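Putative glycosyltransferase (GalT1) (Streptococcus parasanguinis FW213, PDB 5HEA) probably transfers sugar from a nucleotide-linked donor to an acceptor, the chain here being the C-terminal part of the protein, with a GT-A-type glycosyltransferase region. Local coordinates at residues Ile40-Ser44 against Thr68-Pro72; Asn120-Glu126 against Gly211-Gln217; Thr146-Met151 against Tyr199-Ile205. All coordinates share one frame; numbering follows the deposited sequence.

Contact 1 (Ile40-Ser44 against Thr68-Pro72); sequences INDGS and TNAGP
The carboxylate of D42 and two successive backbone N-H groups, those of A70 and G71, form the tight part of this contact. It is a worked example of how one acidic side chain can bind successive N-H groups of a neighbouring loop. A70 N reaches D42 OD1 at 2.8 Å and G71 N reaches D42 OD2 at 3.0 Å. Each donor comes in on the syn side of its oxygen, a little out of the carboxylate plane. The group is put there by a CG turned anti to the backbone N (chi1 -174°), which carries it to the N-H groups of A70 and G71. OD1 has a further donor in Q67 NE2, so it is gripped from the approach to the loop as well. G71 takes a conformation suited to glycine and then serves as N-cap of helix 72-82, so one of the carboxylate's bonds falls at the entry to that helix.

The looser side belongs to N69, which is largely exposed. Its ND2 gives a bond to D42 O, at 3.0 Å and nearly straight (164°), with the acceptor lying in the amide plane. The same ND2 is 2.9 Å from D42 OD2, but the angle is too poor for a second bond. G43, with positive phi and no side chain, lets the backbones come close, its CA 4.5 Å from N69 CA. T68 turns its side chain away from D42 and packs on I276 of a neighbouring subunit.

In the GT-A fold the loops at the ends of the first parallel strands generally border the nucleotide-sugar site, and probably do so here. The chemistry is directional: each carboxylate oxygen of D42 accepts a different backbone N-H, and its carbonyl takes an amide, which is consistent with the end of strand 35-41 and the loop 68-72 being held in a defined orientation.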
ATOM      1  N   ILE A  40      24.859  12.218 -12.593  1.00 23.12           N
ATOM      2  CA  ILE A  40      23.520  12.168 -12.019  1.00 18.10           C
ATOM      3  C   ILE A  40      23.522  11.327 -10.751  1.00 28.11           C
ATOM      4  O   ILE A  40      23.467  10.093 -10.806  1.00 23.17           O
ATOM      5  CB  ILE A  40      22.442  11.655 -13.009  1.00 24.68           C
ATOM      6  CG1 ILE A  40      22.484  12.447 -14.322  1.00 27.50           C
ATOM      7  CG2 ILE A  40      21.058  11.754 -12.382  1.00 27.03           C
ATOM      8  CD1 ILE A  40      23.402  11.841 -15.366  1.00 29.39           C
ATOM      9  N   ASN A  41      23.606  12.000  -9.604  1.00 24.09           N
ATOM     10  CA  ASN A  41      23.507  11.300  -8.335  1.00 25.04           C
ATOM     11  C   ASN A  41      22.049  10.932  -8.086  1.00 27.32           C
ATOM     12  O   ASN A  41      21.209  11.801  -7.833  1.00 24.82           O
ATOM     13  CB  ASN A  41      24.046  12.148  -7.177  1.00 21.84           C
ATOM     14  CG  ASN A  41      23.669  11.578  -5.845  1.00 25.16           C
ATOM     15  OD1 ASN A  41      23.683  10.370  -5.667  1.00 27.45           O
ATOM     16  ND2 ASN A  41      23.295  12.438  -4.904  1.00 20.04           N
ATOM     17  N   ASP A  42      21.766   9.635  -8.144  1.00 24.42           N
ATOM     18  CA  ASP A  42      20.405   9.102  -8.060  1.00 26.03           C
ATOM     19  C   ASP A  42      20.046   8.796  -6.601  1.00 28.79           C
ATOM     20  O   ASP A  42      19.657   7.675  -6.261  1.00 27.24           O
ATOM     21  CB  ASP A  42      20.331   7.838  -8.948  1.00 31.52           C
ATOM     22  CG  ASP A  42      18.927   7.262  -9.076  1.00 39.87           C
ATOM     23  OD1 ASP A  42      17.938   8.029  -9.146  1.00 33.50           O
ATOM     24  OD2 ASP A  42      18.823   6.019  -9.111  1.00 39.26           O
ATOM     25  N   GLY A  43      20.208   9.793  -5.728  1.00 22.75           N
ATOM     26  CA  GLY A  43      19.855   9.625  -4.329  1.00 23.88           C
ATOM     27  C   GLY A  43      20.768   8.664  -3.573  1.00 27.55           C
ATOM     28  O   GLY A  43      20.302   7.938  -2.702  1.00 22.42           O
ATOM     29  N   SER A  44      22.059   8.650  -3.904  1.00 26.73           N
ATOM     30  CA  SER A  44      23.015   7.804  -3.184  1.00 23.31           C
ATOM     31  C   SER A  44      22.949   8.012  -1.684  1.00 25.42           C
ATOM     32  O   SER A  44      22.694   9.120  -1.204  1.00 26.77           O
ATOM     33  CB  SER A  44      24.449   8.078  -3.627  1.00 21.86           C
ATOM     34  OG  SER A  44      24.623   7.789  -4.996  1.00 23.68           O
ATOM     35  N   THR A  68      16.091  12.606  -6.451  1.00 27.53           N
ATOM     36  CA  THR A  68      15.511  11.542  -5.638  1.00 28.97           C
ATOM     37  C   THR A  68      15.671  10.229  -6.389  1.00 27.83           C
ATOM     38  O   THR A  68      15.521  10.194  -7.610  1.00 30.85           O
ATOM     39  CB  THR A  68      14.004  11.797  -5.366  1.00 34.46           C
ATOM     40  OG1 THR A  68      13.846  13.046  -4.681  1.00 33.57           O
ATOM     41  CG2 THR A  68      13.402  10.677  -4.529  1.00 38.50           C
ATOM     42  N   ASN A  69      15.996   9.159  -5.667  1.00 26.53           N
ATOM     43  CA  ASN A  69      16.261   7.861  -6.298  1.00 33.00           C
ATOM     44  C   ASN A  69      15.111   7.386  -7.192  1.00 36.59           C
ATOM     45  O   ASN A  69      13.970   7.272  -6.737  1.00 34.04           O
ATOM     46  CB  ASN A  69      16.571   6.795  -5.242  1.00 31.45           C
ATOM     47  CG  ASN A  69      16.795   5.425  -5.850  1.00 35.60           C
ATOM     48  OD1 ASN A  69      15.948   4.539  -5.741  1.00 40.63           O
ATOM     49  ND2 ASN A  69      17.937   5.250  -6.510  1.00 31.76           N
ATOM     50  N   ALA A  70      15.418   7.116  -8.460  1.00 33.01           N
ATOM     51  CA  ALA A  70      14.397   6.709  -9.420  1.00 32.17           C
ATOM     52  C   ALA A  70      14.892   5.618 -10.387  1.00 29.08           C
ATOM     53  O   ALA A  70      14.154   5.170 -11.264  1.00 27.71           O
ATOM     54  CB  ALA A  70      13.878   7.929 -10.182  1.00 34.05           C
ATOM     55  N   GLY A  71      16.140   5.194 -10.224  1.00 25.06           N
ATOM     56  CA  GLY A  71      16.690   4.087 -10.997  1.00 30.45           C
ATOM     57  C   GLY A  71      17.607   4.525 -12.127  1.00 25.32           C
ATOM     58  O   GLY A  71      17.626   5.698 -12.494  1.00 27.88           O
ATOM     59  N   PRO A  72      18.380   3.579 -12.680  1.00 27.29           N
ATOM     60  CA  PRO A  72      19.395   3.869 -13.700  1.00 28.54           C
ATOM     61  C   PRO A  72      18.785   4.445 -14.978  1.00 27.37           C
ATOM     62  O   PRO A  72      19.423   5.280 -15.634  1.00 24.63           O
ATOM     63  CB  PRO A  72      20.023   2.494 -13.980  1.00 33.28           C
ATOM     64  CG  PRO A  72      19.673   1.658 -12.818  1.00 34.81           C
ATOM     65  CD  PRO A  72      18.368   2.156 -12.299  1.00 31.60           C
TER

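Contact 2 (Asn120-Glu126 against Gly211-Gln217); sequences NFNSFNE and GSYYYSQ
N120 and F121 meet the other strand at the corner before Y214, where N120 O lies 3.8 Å from G211 CA and regular pairing has yet to set in. F121 places its ring beside that of Y215, pointing the same way with the planes at 45°, and its CD1 rests 3.8 Å from Y215 CB. At N122 the parallel pattern takes hold: its N bonds to Y213 O at 2.9 Å, and its O receives Y215 N. The CB of N122 lies 3.6 Å from Y214 CE1, while its OD1 accepts from I135 N. S123 faces along the same side as F121 and Y215. F124 repeats the paired hydrogen bonds, its N to Y215 O and its O from Q217 N at 2.8 Å. Past N125, E126 N closes the pairing on Q217 O. A bend at chi2 (-74°) curls the E126 chain back so that S216 OG donates to OE2 at 2.9 Å, on the anti side of the carboxylate; that oxygen also forms a salt bridge with R22. At this end strand 116-125 lies between strand 204-217 and strand 130-132, helix 161-166 packs on F121, and R22 of helix 20-28 touches S216 and F124.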
ATOM      1  N   ASN A 120      35.400  -1.269 -28.198  1.00 21.65           N
ATOM      2  CA  ASN A 120      35.203  -2.490 -27.441  1.00 24.18           C
ATOM      3  C   ASN A 120      35.621  -2.235 -25.996  1.00 24.63           C
ATOM      4  O   ASN A 120      35.908  -1.092 -25.608  1.00 20.61           O
ATOM      5  CB  ASN A 120      36.029  -3.625 -28.071  1.00 24.41           C
ATOM      6  CG  ASN A 120      35.373  -4.985 -27.919  1.00 27.71           C
ATOM      7  OD1 ASN A 120      34.722  -5.271 -26.913  1.00 23.80           O
ATOM      8  ND2 ASN A 120      35.535  -5.831 -28.927  1.00 25.91           N
ATOM      9  N   PHE A 121      35.651  -3.283 -25.187  1.00 24.17           N
ATOM     10  CA  PHE A 121      36.102  -3.112 -23.807  1.00 25.18           C
ATOM     11  C   PHE A 121      36.974  -4.276 -23.371  1.00 25.13           C
ATOM     12  O   PHE A 121      36.836  -5.391 -23.870  1.00 23.13           O
ATOM     13  CB  PHE A 121      34.901  -2.953 -22.845  1.00 25.15           C
ATOM     14  CG  PHE A 121      34.017  -4.159 -22.772  1.00 28.02           C
ATOM     15  CD1 PHE A 121      34.271  -5.171 -21.857  1.00 40.25           C
ATOM     16  CD2 PHE A 121      32.939  -4.295 -23.626  1.00 33.24           C
ATOM     17  CE1 PHE A 121      33.459  -6.289 -21.795  1.00 47.27           C
ATOM     18  CE2 PHE A 121      32.129  -5.413 -23.574  1.00 44.75           C
ATOM     19  CZ  PHE A 121      32.385  -6.408 -22.659  1.00 48.02           C
ATOM     20  N   ASN A 122      37.882  -4.008 -22.443  1.00 24.02           N
ATOM     21  CA  ASN A 122      38.605  -5.071 -21.766  1.00 22.76           C
ATOM     22  C   ASN A 122      38.047  -5.062 -20.357  1.00 29.94           C
ATOM     23  O   ASN A 122      37.227  -4.208 -20.029  1.00 28.26           O
ATOM     24  CB  ASN A 122      40.118  -4.822 -21.803  1.00 20.63           C
ATOM     25  CG  ASN A 122      40.759  -5.342 -23.078  1.00 28.17           C
ATOM     26  OD1 ASN A 122      40.323  -6.352 -23.621  1.00 30.98           O
ATOM     27  ND2 ASN A 122      41.785  -4.652 -23.565  1.00 31.97           N
ATOM     28  N   SER A 123      38.449  -6.007 -19.527  1.00 33.73           N
ATOM     29  CA  SER A 123      37.886  -6.064 -18.184  1.00 40.40           C
ATOM     30  C   SER A 123      38.948  -5.934 -17.094  1.00 34.25           C
ATOM     31  O   SER A 123      40.139  -6.161 -17.333  1.00 30.20           O
ATOM     32  CB  SER A 123      37.049  -7.332 -17.995  1.00 34.09           C
ATOM     33  OG  SER A 123      37.810  -8.479 -18.296  1.00 42.82           O
ATOM     34  N   PHE A 124      38.498  -5.523 -15.911  1.00 27.65           N
ATOM     35  CA  PHE A 124      39.332  -5.474 -14.721  1.00 24.71           C
ATOM     36  C   PHE A 124      38.636  -6.266 -13.626  1.00 28.58           C
ATOM     37  O   PHE A 124      37.505  -5.961 -13.261  1.00 32.16           O
ATOM     38  CB  PHE A 124      39.557  -4.036 -14.262  1.00 22.84           C
ATOM     39  CG  PHE A 124      40.500  -3.911 -13.091  1.00 28.61           C
ATOM     40  CD1 PHE A 124      41.859  -4.138 -13.251  1.00 24.68           C
ATOM     41  CD2 PHE A 124      40.026  -3.566 -11.830  1.00 29.81           C
ATOM     42  CE1 PHE A 124      42.734  -4.021 -12.176  1.00 27.61           C
ATOM     43  CE2 PHE A 124      40.896  -3.442 -10.750  1.00 29.87           C
ATOM     44  CZ  PHE A 124      42.249  -3.667 -10.924  1.00 26.39           C
ATOM     45  N   ASN A 125      39.317  -7.298 -13.132  1.00 26.95           N
ATOM     46  CA  ASN A 125      38.794  -8.185 -12.099  1.00 23.39           C
ATOM     47  C   ASN A 125      39.107  -7.550 -10.752  1.00 24.49           C
ATOM     48  O   ASN A 125      40.259  -7.542 -10.351  1.00 22.57           O
ATOM     49  CB  ASN A 125      39.489  -9.551 -12.227  1.00 31.94           C
ATOM     50  CG  ASN A 125      39.043 -10.574 -11.165  1.00 44.24           C
ATOM     51  OD1 ASN A 125      38.683 -10.231 -10.040  1.00 39.36           O
ATOM     52  ND2 ASN A 125      39.095 -11.847 -11.532  1.00 51.19           N
ATOM     53  N   GLU A 126      38.091  -7.021 -10.065  1.00 27.08           N
ATOM     54  CA  GLU A 126      38.298  -6.334  -8.780  1.00 35.78           C
ATOM     55  C   GLU A 126      38.775  -7.266  -7.671  1.00 38.11           C
ATOM     56  O   GLU A 126      39.540  -6.861  -6.784  1.00 30.25           O
ATOM     57  CB  GLU A 126      37.013  -5.654  -8.312  1.00 32.56           C
ATOM     58  CG  GLU A 126      36.511  -4.551  -9.227  1.00 37.08           C
ATOM     59  CD  GLU A 126      37.338  -3.279  -9.144  1.00 38.40           C
ATOM     60  OE1 GLU A 126      38.164  -3.134  -8.209  1.00 41.07           O
ATOM     61  OE2 GLU A 126      37.157  -2.418 -10.024  1.00 45.47           O
ATOM     62  N   GLY A 211      40.065  -2.255 -26.854  1.00 30.12           N
ATOM     63  CA  GLY A 211      39.468  -2.305 -25.528  1.00 32.63           C
ATOM     64  C   GLY A 211      39.922  -1.115 -24.699  1.00 32.98           C
ATOM     65  O   GLY A 211      40.707  -1.269 -23.772  1.00 30.70           O
ATOM     66  N   SER A 212      39.435   0.076 -25.039  1.00 27.42           N
ATOM     67  CA  SER A 212      39.881   1.306 -24.390  1.00 27.26           C
ATOM     68  C   SER A 212      39.011   1.655 -23.191  1.00 22.54           C
ATOM     69  O   SER A 212      39.338   2.543 -22.395  1.00 25.57           O
ATOM     70  CB  SER A 212      39.863   2.452 -25.390  1.00 35.18           C
ATOM     71  OG  SER A 212      40.769   2.183 -26.445  1.00 45.31           O
ATOM     72  N   TYR A 213      37.894   0.951 -23.084  1.00 20.52           N
ATOM     73  CA  TYR A 213      37.006   1.063 -21.928  1.00 24.98           C
ATOM     74  C   TYR A 213      37.247  -0.164 -21.055  1.00 27.58           C
ATOM     75  O   TYR A 213      37.373  -1.279 -21.576  1.00 24.42           O
ATOM     76  CB  TYR A 213      35.557   1.093 -22.416  1.00 18.95           C
ATOM     77  CG  TYR A 213      34.501   1.341 -21.340  1.00 19.46           C
ATOM     78  CD1 TYR A 213      34.038   0.300 -20.540  1.00 20.71           C
ATOM     79  CD2 TYR A 213      33.946   2.605 -21.163  1.00 19.83           C
ATOM     80  CE1 TYR A 213      33.046   0.511 -19.562  1.00 24.08           C
ATOM     81  CE2 TYR A 213      32.968   2.839 -20.183  1.00 20.17           C
ATOM     82  CZ  TYR A 213      32.523   1.785 -19.390  1.00 15.88           C
ATOM     83  OH  TYR A 213      31.546   1.997 -18.430  1.00 22.11           O
ATOM     84  N   TYR A 214      37.324   0.038 -19.739  1.00 24.42           N
ATOM     85  CA  TYR A 214      37.525  -1.065 -18.798  1.00 25.86           C
ATOM     86  C   TYR A 214      36.288  -1.334 -17.937  1.00 25.59           C
ATOM     87  O   TYR A 214      35.832  -0.475 -17.178  1.00 22.92           O
ATOM     88  CB  TYR A 214      38.778  -0.836 -17.942  1.00 27.93           C
ATOM     89  CG  TYR A 214      40.048  -0.902 -18.776  1.00 30.15           C
ATOM     90  CD1 TYR A 214      40.582  -2.128 -19.162  1.00 28.84           C
ATOM     91  CD2 TYR A 214      40.691   0.258 -19.198  1.00 30.22           C
ATOM     92  CE1 TYR A 214      41.729  -2.197 -19.942  1.00 28.66           C
ATOM     93  CE2 TYR A 214      41.832   0.200 -19.980  1.00 34.02           C
ATOM     94  CZ  TYR A 214      42.342  -1.032 -20.348  1.00 38.49           C
ATOM     95  OH  TYR A 214      43.482  -1.109 -21.116  1.00 42.60           O
ATOM     96  N   TYR A 215      35.754  -2.540 -18.093  1.00 23.34           N
ATOM     97  CA  TYR A 215      34.555  -2.988 -17.405  1.00 22.92           C
ATOM     98  C   TYR A 215      34.991  -3.635 -16.091  1.00 31.92           C
ATOM     99  O   TYR A 215      35.690  -4.650 -16.092  1.00 29.27           O
ATOM    100  CB  TYR A 215      33.810  -4.007 -18.285  1.00 23.59           C
ATOM    101  CG  TYR A 215      32.538  -4.556 -17.687  1.00 28.82           C
ATOM    102  CD1 TYR A 215      32.548  -5.713 -16.919  1.00 37.71           C
ATOM    103  CD2 TYR A 215      31.322  -3.916 -17.891  1.00 34.53           C
ATOM    104  CE1 TYR A 215      31.382  -6.217 -16.368  1.00 34.83           C
ATOM    105  CE2 TYR A 215      30.151  -4.409 -17.341  1.00 36.78           C
ATOM    106  CZ  TYR A 215      30.189  -5.559 -16.585  1.00 42.05           C
ATOM    107  OH  TYR A 215      29.026  -6.052 -16.042  1.00 44.06           O
ATOM    108  N   SER A 216      34.594  -3.031 -14.977  1.00 27.43           N
ATOM    109  CA  SER A 216      34.908  -3.563 -13.661  1.00 31.00           C
ATOM    110  C   SER A 216      34.059  -4.791 -13.365  1.00 32.46           C
ATOM    111  O   SER A 216      32.831  -4.727 -13.373  1.00 34.20           O
ATOM    112  CB  SER A 216      34.652  -2.501 -12.600  1.00 36.21           C
ATOM    113  OG  SER A 216      34.618  -3.077 -11.312  1.00 49.17           O
ATOM    114  N   GLN A 217      34.720  -5.909 -13.094  1.00 34.19           N
ATOM    115  CA  GLN A 217      34.035  -7.176 -12.878  1.00 38.11           C
ATOM    116  C   GLN A 217      34.289  -7.668 -11.450  1.00 42.72           C
ATOM    117  O   GLN A 217      35.438  -7.741 -11.018  1.00 34.34           O
ATOM    118  CB  GLN A 217      34.570  -8.179 -13.894  1.00 43.01           C
ATOM    119  CG  GLN A 217      33.980  -9.552 -13.828  1.00 58.73           C
ATOM    120  CD  GLN A 217      34.767 -10.531 -14.674  1.00 75.43           C
ATOM    121  OE1 GLN A 217      35.996 -10.440 -14.762  1.00 81.76           O
ATOM    122  NE2 GLN A 217      34.069 -11.467 -15.308  1.00 78.53           N
TER
HETATM  123  O   HOH W   1      42.903  -2.392 -23.446  1.00 37.01           O

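Contact 3 (Thr146-Met151 against Tyr199-Ile205); sequences TIAEWM and YLKASQI
T146 runs alongside Q204, their CA atoms 5.0 Å apart, just where strand 142-146 turns into the short helix 147-150. A capping box opens that helix: T146 OG1 accepts from E149 N, and E149 OE1 from T146 N. The side chains beyond it illustrate how one indole of this mixed GT-A sheet's surroundings can be enclosed by an aromatic ring and an aliphatic chain. W150 stands with CG anti to the backbone N (chi1 -177°) and drives the edge of its five-membered ring at the face of Y199, a T-shaped pair with planes at 74°. NE1 sits over the centre of the tyrosine ring, 3.3 Å from Y199 CE2. One face of the indole is taken by I205, whose CD1 makes a CH-pi contact 3.7 Å from the five-membered ring centroid. I147 CD1 touches both A202 CB and I205 CD1. Its CG1 presses to 3.2 Å from A202 O. M151 CE reaches the edge of the Y199 ring and is packed unusually tightly against L200 CD2, at 3.4 Å. L288 of a neighbouring subunit rests on L200. Near the N-cap, a water accepts from I147 N and donates to S203 O, at 2.7 Å from the latter.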
ATOM      1  N   THR A 146      27.003  -0.520 -42.688  1.00 29.35           N
ATOM      2  CA  THR A 146      25.621  -0.131 -42.894  1.00 26.15           C
ATOM      3  C   THR A 146      24.859  -0.662 -41.693  1.00 20.85           C
ATOM      4  O   THR A 146      25.357  -1.529 -40.965  1.00 25.19           O
ATOM      5  CB  THR A 146      25.013  -0.787 -44.148  1.00 29.17           C
ATOM      6  OG1 THR A 146      24.930  -2.202 -43.934  1.00 28.64           O
ATOM      7  CG2 THR A 146      25.861  -0.504 -45.394  1.00 34.88           C
ATOM      8  N   ILE A 147      23.639  -0.180 -41.489  1.00 25.92           N
ATOM      9  CA  ILE A 147      22.865  -0.657 -40.346  1.00 29.46           C
ATOM     10  C   ILE A 147      22.557  -2.149 -40.493  1.00 29.85           C
ATOM     11  O   ILE A 147      22.650  -2.895 -39.529  1.00 31.91           O
ATOM     12  CB  ILE A 147      21.576   0.152 -40.129  1.00 28.51           C
ATOM     13  CG1 ILE A 147      21.900   1.645 -40.102  1.00 31.26           C
ATOM     14  CG2 ILE A 147      20.874  -0.290 -38.843  1.00 28.66           C
ATOM     15  CD1 ILE A 147      23.107   2.007 -39.227  1.00 29.59           C
ATOM     16  N   ALA A 148      22.231  -2.580 -41.709  1.00 39.56           N
ATOM     17  CA  ALA A 148      21.968  -4.001 -41.976  1.00 39.03           C
ATOM     18  C   ALA A 148      23.157  -4.903 -41.632  1.00 38.85           C
ATOM     19  O   ALA A 148      22.994  -5.943 -40.981  1.00 36.25           O
ATOM     20  CB  ALA A 148      21.538  -4.200 -43.422  1.00 42.79           C
ATOM     21  N   GLU A 149      24.353  -4.495 -42.055  1.00 35.53           N
ATOM     22  CA  GLU A 149      25.591  -5.188 -41.682  1.00 36.82           C
ATOM     23  C   GLU A 149      25.823  -5.144 -40.181  1.00 36.21           C
ATOM     24  O   GLU A 149      26.258  -6.127 -39.565  1.00 38.11           O
ATOM     25  CB  GLU A 149      26.798  -4.544 -42.373  1.00 36.62           C
ATOM     26  CG  GLU A 149      26.823  -4.709 -43.875  1.00 42.10           C
ATOM     27  CD  GLU A 149      27.972  -3.944 -44.524  1.00 47.70           C
ATOM     28  OE1 GLU A 149      28.411  -2.921 -43.954  1.00 38.36           O
ATOM     29  OE2 GLU A 149      28.433  -4.365 -45.607  1.00 56.14           O
ATOM     30  N   TRP A 150      25.565  -3.981 -39.597  1.00 38.63           N
ATOM     31  CA  TRP A 150      25.744  -3.809 -38.165  1.00 35.40           C
ATOM     32  C   TRP A 150      24.835  -4.764 -37.367  1.00 33.11           C
ATOM     33  O   TRP A 150      25.290  -5.429 -36.429  1.00 35.47           O
ATOM     34  CB  TRP A 150      25.478  -2.357 -37.766  1.00 33.18           C
ATOM     35  CG  TRP A 150      25.720  -2.121 -36.330  1.00 36.91           C
ATOM     36  CD1 TRP A 150      24.776  -1.924 -35.359  1.00 36.31           C
ATOM     37  CD2 TRP A 150      26.987  -2.101 -35.669  1.00 35.12           C
ATOM     38  NE1 TRP A 150      25.385  -1.756 -34.140  1.00 30.19           N
ATOM     39  CE2 TRP A 150      26.740  -1.864 -34.299  1.00 26.37           C
ATOM     40  CE3 TRP A 150      28.309  -2.243 -36.103  1.00 36.38           C
ATOM     41  CZ2 TRP A 150      27.768  -1.765 -33.358  1.00 29.05           C
ATOM     42  CZ3 TRP A 150      29.325  -2.151 -35.168  1.00 37.46           C
ATOM     43  CH2 TRP A 150      29.049  -1.914 -33.810  1.00 35.95           C
ATOM     44  N   MET A 151      23.568  -4.849 -37.769  1.00 38.47           N
ATOM     45  CA  MET A 151      22.577  -5.672 -37.069  1.00 47.80           C
ATOM     46  C   MET A 151      22.729  -7.171 -37.333  1.00 58.72           C
ATOM     47  O   MET A 151      21.759  -7.920 -37.208  1.00 64.80           O
ATOM     48  CB  MET A 151      21.159  -5.256 -37.474  1.00 43.69           C
ATOM     49  CG  MET A 151      20.777  -3.812 -37.146  1.00 49.23           C
ATOM     50  SD  MET A 151      20.775  -3.428 -35.381  1.00 44.66           S
ATOM     51  CE  MET A 151      20.143  -1.770 -35.423  1.00 69.21           C
ATOM     52  N   TYR A 199      20.866   2.866 -32.996  1.00 21.23           N
ATOM     53  CA  TYR A 199      21.471   2.315 -34.217  1.00 22.46           C
ATOM     54  C   TYR A 199      20.517   2.446 -35.420  1.00 26.89           C
ATOM     55  O   TYR A 199      20.914   2.829 -36.536  1.00 22.12           O
ATOM     56  CB  TYR A 199      21.788   0.833 -34.032  1.00 18.66           C
ATOM     57  CG  TYR A 199      22.833   0.469 -33.010  1.00 20.35           C
ATOM     58  CD1 TYR A 199      23.895   1.312 -32.725  1.00 26.05           C
ATOM     59  CD2 TYR A 199      22.768  -0.758 -32.349  1.00 18.45           C
ATOM     60  CE1 TYR A 199      24.855   0.952 -31.786  1.00 27.86           C
ATOM     61  CE2 TYR A 199      23.717  -1.124 -31.406  1.00 20.72           C
ATOM     62  CZ  TYR A 199      24.750  -0.268 -31.133  1.00 23.73           C
ATOM     63  OH  TYR A 199      25.695  -0.639 -30.222  1.00 24.67           O
ATOM     64  N   LEU A 200      19.247   2.129 -35.197  1.00 22.28           N
ATOM     65  CA  LEU A 200      18.258   2.177 -36.283  1.00 21.34           C
ATOM     66  C   LEU A 200      18.033   3.603 -36.807  1.00 24.63           C
ATOM     67  O   LEU A 200      17.523   3.788 -37.909  1.00 26.53           O
ATOM     68  CB  LEU A 200      16.934   1.533 -35.845  1.00 20.35           C
ATOM     69  CG  LEU A 200      16.973   0.031 -35.559  1.00 24.21           C
ATOM     70  CD1 LEU A 200      15.687  -0.424 -34.864  1.00 25.05           C
ATOM     71  CD2 LEU A 200      17.208  -0.761 -36.856  1.00 24.95           C
ATOM     72  N   LYS A 201      18.425   4.608 -36.025  1.00 22.87           N
ATOM     73  CA  LYS A 201      18.323   6.001 -36.457  1.00 23.40           C
ATOM     74  C   LYS A 201      19.503   6.383 -37.346  1.00 25.33           C
ATOM     75  O   LYS A 201      19.426   7.355 -38.093  1.00 29.60           O
ATOM     76  CB  LYS A 201      18.283   6.946 -35.250  1.00 29.05           C
ATOM     77  CG  LYS A 201      16.997   6.916 -34.430  1.00 33.15           C
ATOM     78  CD  LYS A 201      15.903   7.722 -35.096  1.00 32.25           C
ATOM     79  CE  LYS A 201      14.917   8.267 -34.067  1.00 38.44           C
ATOM     80  NZ  LYS A 201      15.417   9.464 -33.330  1.00 32.85           N
ATOM     81  N   ALA A 202      20.591   5.620 -37.273  1.00 24.33           N
ATOM     82  CA  ALA A 202      21.832   5.997 -37.961  1.00 28.19           C
ATOM     83  C   ALA A 202      21.868   5.556 -39.424  1.00 29.05           C
ATOM     84  O   ALA A 202      21.083   4.703 -39.838  1.00 35.42           O
ATOM     85  CB  ALA A 202      23.046   5.453 -37.206  1.00 26.98           C
ATOM     86  N   SER A 203      22.780   6.148 -40.201  1.00 27.28           N
ATOM     87  CA  SER A 203      23.011   5.748 -41.594  1.00 33.28           C
ATOM     88  C   SER A 203      24.237   4.849 -41.689  1.00 31.92           C
ATOM     89  O   SER A 203      24.270   3.907 -42.478  1.00 34.71           O
ATOM     90  CB  SER A 203      23.226   6.974 -42.496  1.00 40.50           C
ATOM     91  OG  SER A 203      22.026   7.707 -42.672  1.00 50.78           O
ATOM     92  N   GLN A 204      25.247   5.154 -40.876  1.00 25.78           N
ATOM     93  CA  GLN A 204      26.488   4.394 -40.859  1.00 22.37           C
ATOM     94  C   GLN A 204      27.086   4.395 -39.461  1.00 26.08           C
ATOM     95  O   GLN A 204      27.030   5.394 -38.740  1.00 25.08           O
ATOM     96  CB  GLN A 204      27.503   4.983 -41.840  1.00 23.03           C
ATOM     97  CG  GLN A 204      28.868   4.291 -41.812  1.00 27.31           C
ATOM     98  CD  GLN A 204      29.828   4.862 -42.841  1.00 28.88           C
ATOM     99  OE1 GLN A 204      29.793   4.489 -44.017  1.00 31.82           O
ATOM    100  NE2 GLN A 204      30.682   5.779 -42.404  1.00 28.65           N
ATOM    101  N   ILE A 205      27.666   3.264 -39.087  1.00 23.45           N
ATOM    102  CA  ILE A 205      28.279   3.114 -37.785  1.00 23.82           C
ATOM    103  C   ILE A 205      29.732   2.692 -37.971  1.00 26.28           C
ATOM    104  O   ILE A 205      30.026   1.851 -38.813  1.00 26.80           O
ATOM    105  CB  ILE A 205      27.514   2.062 -36.978  1.00 24.09           C
ATOM    106  CG1 ILE A 205      26.043   2.508 -36.837  1.00 25.44           C
ATOM    107  CG2 ILE A 205      28.204   1.813 -35.642  1.00 27.00           C
ATOM    108  CD1 ILE A 205      25.149   1.527 -36.090  1.00 28.73           C
TER
HETATM  109  O   HOH W   2      22.734   1.960 -43.454  1.00 39.37           O

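Reading from the N terminus, contact 1 comes first and closes a short loop: segment 40-44 begins at the end of strand 35-41, and the loop 68-72 leads into helix 72-82, so the connection comprises helix 48-58 and strand 62-66. It is complete before contact 2 opens at 120. Contact 3 then opens at 146 and closes at 205, nested inside the much longer loop that contact 2 closes at 211-217. Contacts 2 and 3 share strand 204-217, with nearest atoms about 8 Å apart. All three reach one mixed sheet: contact 1 joins strand 35-41 to the approach to helix 72-82, contact 2 joins strands 116-125 and 204-217, and contact 3 joins helices 147-150 and 195-201 and the start of strand 204-217.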